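Local coordinates for protein NAD-dependent L-serine dehydrogenase (Pseudomonas aeruginosa, PDB 3OBB) that catalyses the NAD-dependent oxidation of L-serine and methyl-L-serine, working as a homotetramer, and is possibly involved in serine catabolism, at residues Arg275-Gln280 / Gln291-Pro296. Sequence-based numbering, arbitrary orientation.
Sequences RLLLKQ and QKLFDP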
ATOM      1  N   ARG A 275       6.370   1.661  11.147  1.00 29.73           N
ATOM      2  CA  ARG A 275       5.746   1.273  12.405  1.00 31.79           C
ATOM      3  C   ARG A 275       5.979  -0.204  12.733  1.00 31.74           C
ATOM      4  O   ARG A 275       6.097  -0.563  13.903  1.00 32.47           O
ATOM      5  CB  ARG A 275       4.263   1.673  12.453  1.00 32.25           C
ATOM      6  CG  ARG A 275       4.143   3.203  12.454  1.00 34.31           C
ATOM      7  CD  ARG A 275       3.092   3.738  13.376  1.00 34.35           C
ATOM      8  NE  ARG A 275       2.982   5.198  13.286  1.00 33.54           N
ATOM      9  CZ  ARG A 275       1.881   5.865  12.944  1.00 33.78           C
ATOM     10  NH1 ARG A 275       0.763   5.222  12.652  1.00 34.51           N
ATOM     11  NH2 ARG A 275       1.901   7.192  12.895  1.00 34.68           N
ATOM     12  N   LEU A 276       6.048  -1.035  11.686  1.00 31.68           N
ATOM     13  CA  LEU A 276       6.405  -2.458  11.791  1.00 32.47           C
ATOM     14  C   LEU A 276       7.810  -2.596  12.355  1.00 32.07           C
ATOM     15  O   LEU A 276       8.055  -3.417  13.196  1.00 32.15           O
ATOM     16  CB  LEU A 276       6.363  -3.093  10.399  1.00 32.60           C
ATOM     17  CG  LEU A 276       5.180  -3.984   9.977  1.00 36.24           C
ATOM     18  CD1 LEU A 276       3.810  -3.654  10.616  1.00 36.02           C
ATOM     19  CD2 LEU A 276       5.087  -4.201   8.446  1.00 32.10           C
ATOM     20  N   LEU A 277       8.727  -1.757  11.899  1.00 31.31           N
ATOM     21  CA  LEU A 277      10.092  -1.754  12.422  1.00 31.98           C
ATOM     22  C   LEU A 277      10.106  -1.439  13.904  1.00 32.87           C
ATOM     23  O   LEU A 277      10.905  -2.015  14.642  1.00 33.64           O
ATOM     24  CB  LEU A 277      10.979  -0.752  11.663  1.00 30.73           C
ATOM     25  CG  LEU A 277      11.360  -1.209  10.252  1.00 32.64           C
ATOM     26  CD1 LEU A 277      12.089  -0.080   9.550  1.00 34.34           C
ATOM     27  CD2 LEU A 277      12.205  -2.507  10.313  1.00 31.85           C
ATOM     28  N   LEU A 278       9.212  -0.549  14.330  1.00 32.88           N
ATOM     29  CA  LEU A 278       9.111  -0.167  15.734  1.00 34.89           C
ATOM     30  C   LEU A 278       8.619  -1.330  16.589  1.00 35.77           C
ATOM     31  O   LEU A 278       9.205  -1.593  17.652  1.00 34.98           O
ATOM     32  CB  LEU A 278       8.246   1.080  15.938  1.00 34.63           C
ATOM     33  CG  LEU A 278       8.550   2.368  15.123  1.00 36.68           C
ATOM     34  CD1 LEU A 278       7.671   3.544  15.599  1.00 39.24           C
ATOM     35  CD2 LEU A 278      10.014   2.810  15.078  1.00 33.17           C
ATOM     36  N   LYS A 279       7.577  -2.039  16.114  1.00 35.75           N
ATOM     37  CA  LYS A 279       7.096  -3.215  16.830  1.00 37.74           C
ATOM     38  C   LYS A 279       8.259  -4.189  17.020  1.00 37.89           C
ATOM     39  O   LYS A 279       8.337  -4.847  18.047  1.00 39.53           O
ATOM     40  CB  LYS A 279       5.919  -3.945  16.127  1.00 37.92           C
ATOM     41  CG  LYS A 279       4.668  -3.116  15.612  1.00 42.53           C
ATOM     42  CD  LYS A 279       4.181  -1.942  16.513  1.00 47.92           C
ATOM     43  CE  LYS A 279       3.133  -2.373  17.516  1.00 50.23           C
ATOM     44  NZ  LYS A 279       3.327  -1.641  18.819  1.00 54.40           N
ATOM     45  N   GLN A 280       9.154  -4.267  16.032  1.00 36.76           N
ATOM     46  CA  GLN A 280      10.289  -5.187  16.059  1.00 38.42           C
ATOM     47  C   GLN A 280      11.469  -4.771  16.960  1.00 38.37           C
ATOM     48  O   GLN A 280      12.390  -5.549  17.153  1.00 39.83           O
ATOM     49  CB  GLN A 280      10.796  -5.485  14.635  1.00 37.31           C
ATOM     50  CG  GLN A 280       9.884  -6.421  13.839  1.00 37.84           C
ATOM     51  CD  GLN A 280      10.179  -6.433  12.311  1.00 38.54           C
ATOM     52  OE1 GLN A 280       9.318  -6.810  11.508  1.00 41.28           O
ATOM     53  NE2 GLN A 280      11.364  -5.978  11.917  1.00 38.19           N
ATOM     54  N   GLN A 291      15.876  -2.212   5.536  1.00 29.50           N
ATOM     55  CA  GLN A 291      16.465  -3.326   4.761  1.00 29.24           C
ATOM     56  C   GLN A 291      16.116  -4.705   5.331  1.00 29.92           C
ATOM     57  O   GLN A 291      15.904  -5.641   4.582  1.00 30.53           O
ATOM     58  CB  GLN A 291      18.008  -3.183   4.631  1.00 29.09           C
ATOM     59  CG  GLN A 291      18.665  -4.142   3.583  1.00 29.25           C
ATOM     60  CD  GLN A 291      18.180  -3.876   2.157  1.00 28.34           C
ATOM     61  OE1 GLN A 291      18.739  -3.050   1.446  1.00 28.95           O
ATOM     62  NE2 GLN A 291      17.140  -4.580   1.740  1.00 29.46           N
ATOM     63  N   LYS A 292      16.051  -4.816   6.657  1.00 31.32           N
ATOM     64  CA  LYS A 292      15.815  -6.076   7.350  1.00 31.74           C
ATOM     65  C   LYS A 292      14.426  -6.686   7.060  1.00 32.93           C
ATOM     66  O   LYS A 292      14.241  -7.929   7.104  1.00 33.04           O
ATOM     67  CB  LYS A 292      15.962  -5.857   8.854  1.00 32.92           C
ATOM     68  CG  LYS A 292      17.400  -5.595   9.317  1.00 33.78           C
ATOM     69  CD  LYS A 292      17.523  -5.913  10.814  1.00 33.25           C
ATOM     70  CE  LYS A 292      18.902  -5.574  11.372  1.00 34.15           C
ATOM     71  NZ  LYS A 292      19.787  -6.718  10.989  1.00 38.46           N
ATOM     72  N   LEU A 293      13.449  -5.829   6.801  1.00 31.70           N
ATOM     73  CA  LEU A 293      12.145  -6.322   6.323  1.00 32.85           C
ATOM     74  C   LEU A 293      12.278  -7.241   5.091  1.00 33.32           C
ATOM     75  O   LEU A 293      11.568  -8.251   4.976  1.00 33.41           O
ATOM     76  CB  LEU A 293      11.213  -5.146   6.000  1.00 31.68           C
ATOM     77  CG  LEU A 293      10.698  -4.320   7.193  1.00 31.77           C
ATOM     78  CD1 LEU A 293       9.668  -3.310   6.697  1.00 30.29           C
ATOM     79  CD2 LEU A 293      10.093  -5.240   8.251  1.00 30.83           C
ATOM     80  N   PHE A 294      13.234  -6.927   4.212  1.00 33.82           N
ATOM     81  CA  PHE A 294      13.364  -7.616   2.912  1.00 34.71           C
ATOM     82  C   PHE A 294      14.473  -8.644   2.813  1.00 37.35           C
ATOM     83  O   PHE A 294      14.421  -9.507   1.930  1.00 37.96           O
ATOM     84  CB  PHE A 294      13.540  -6.586   1.796  1.00 33.85           C
ATOM     85  CG  PHE A 294      12.561  -5.463   1.874  1.00 33.25           C
ATOM     86  CD1 PHE A 294      12.964  -4.209   2.313  1.00 31.58           C
ATOM     87  CD2 PHE A 294      11.232  -5.676   1.542  1.00 32.73           C
ATOM     88  CE1 PHE A 294      12.069  -3.166   2.393  1.00 32.57           C
ATOM     89  CE2 PHE A 294      10.310  -4.637   1.633  1.00 35.00           C
ATOM     90  CZ  PHE A 294      10.734  -3.382   2.067  1.00 35.52           C
ATOM     91  N   ASP A 295      15.483  -8.527   3.677  1.00 40.11           N
ATOM     92  CA  ASP A 295      16.724  -9.332   3.584  1.00 44.11           C
ATOM     93  C   ASP A 295      16.657 -10.373   4.671  1.00 47.64           C
ATOM     94  O   ASP A 295      16.722 -10.035   5.862  1.00 47.15           O
ATOM     95  CB  ASP A 295      17.970  -8.445   3.759  1.00 42.84           C
ATOM     96  CG  ASP A 295      19.304  -9.223   3.751  1.00 45.69           C
ATOM     97  OD1 ASP A 295      20.331  -8.521   4.014  1.00 46.40           O
ATOM     98  OD2 ASP A 295      19.365 -10.468   3.471  1.00 41.45           O
ATOM     99  N   PRO A 296      16.516 -11.652   4.261  1.00 51.91           N
ATOM    100  CA  PRO A 296      16.326 -12.768   5.191  1.00 55.13           C
ATOM    101  C   PRO A 296      17.607 -13.173   5.915  1.00 57.75           C
ATOM    102  O   PRO A 296      17.548 -13.740   7.003  1.00 59.13           O
ATOM    103  CB  PRO A 296      15.857 -13.900   4.279  1.00 56.11           C
ATOM    104  CG  PRO A 296      16.496 -13.595   2.914  1.00 55.01           C
ATOM    105  CD  PRO A 296      16.521 -12.085   2.841  1.00 52.52           C
TER
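The amide of Gln280 meets Leu293 without a hydrogen bond: its OE1 lies 3.7 Å from Leu293 CD2, and NE2 is close to the same methyl, so one leucine branch touches both oxygen and nitrogen. A long, partly exposed glutamine suits the C-terminal end of helix 265-279: its CB points toward 291-296, and the chain, extended beyond CG, brings the amide up to Leu293. Leu277, one turn earlier, supplies the apolar half of the contact, its CD2 packing 3.9 Å from Leu293 CG. Both leucines are buried, so branched apolar chains suit the place, and Leu293 buries the most surface here. With chi1 near -70° in both, CG stands anti to the carbonyl carbon, which brings the branched ends together between backbones whose closest CA atoms, those of Leu277 and Leu293, are 7.9 Å apart. Leu293 CB also sits over the centre of the Phe294 ring, 4.1 Å above the plane. That ring packs on helix 168-196, while Leu276 and Gln280 meet their counterparts in a second subunit. Far from the NAD-binding and active-site residues, the contact packs the short, weakly bonded helix 291-294 against helix 265-279 within the all-helical C-terminal domain of the 3-hydroxyisobutyrate dehydrogenase family.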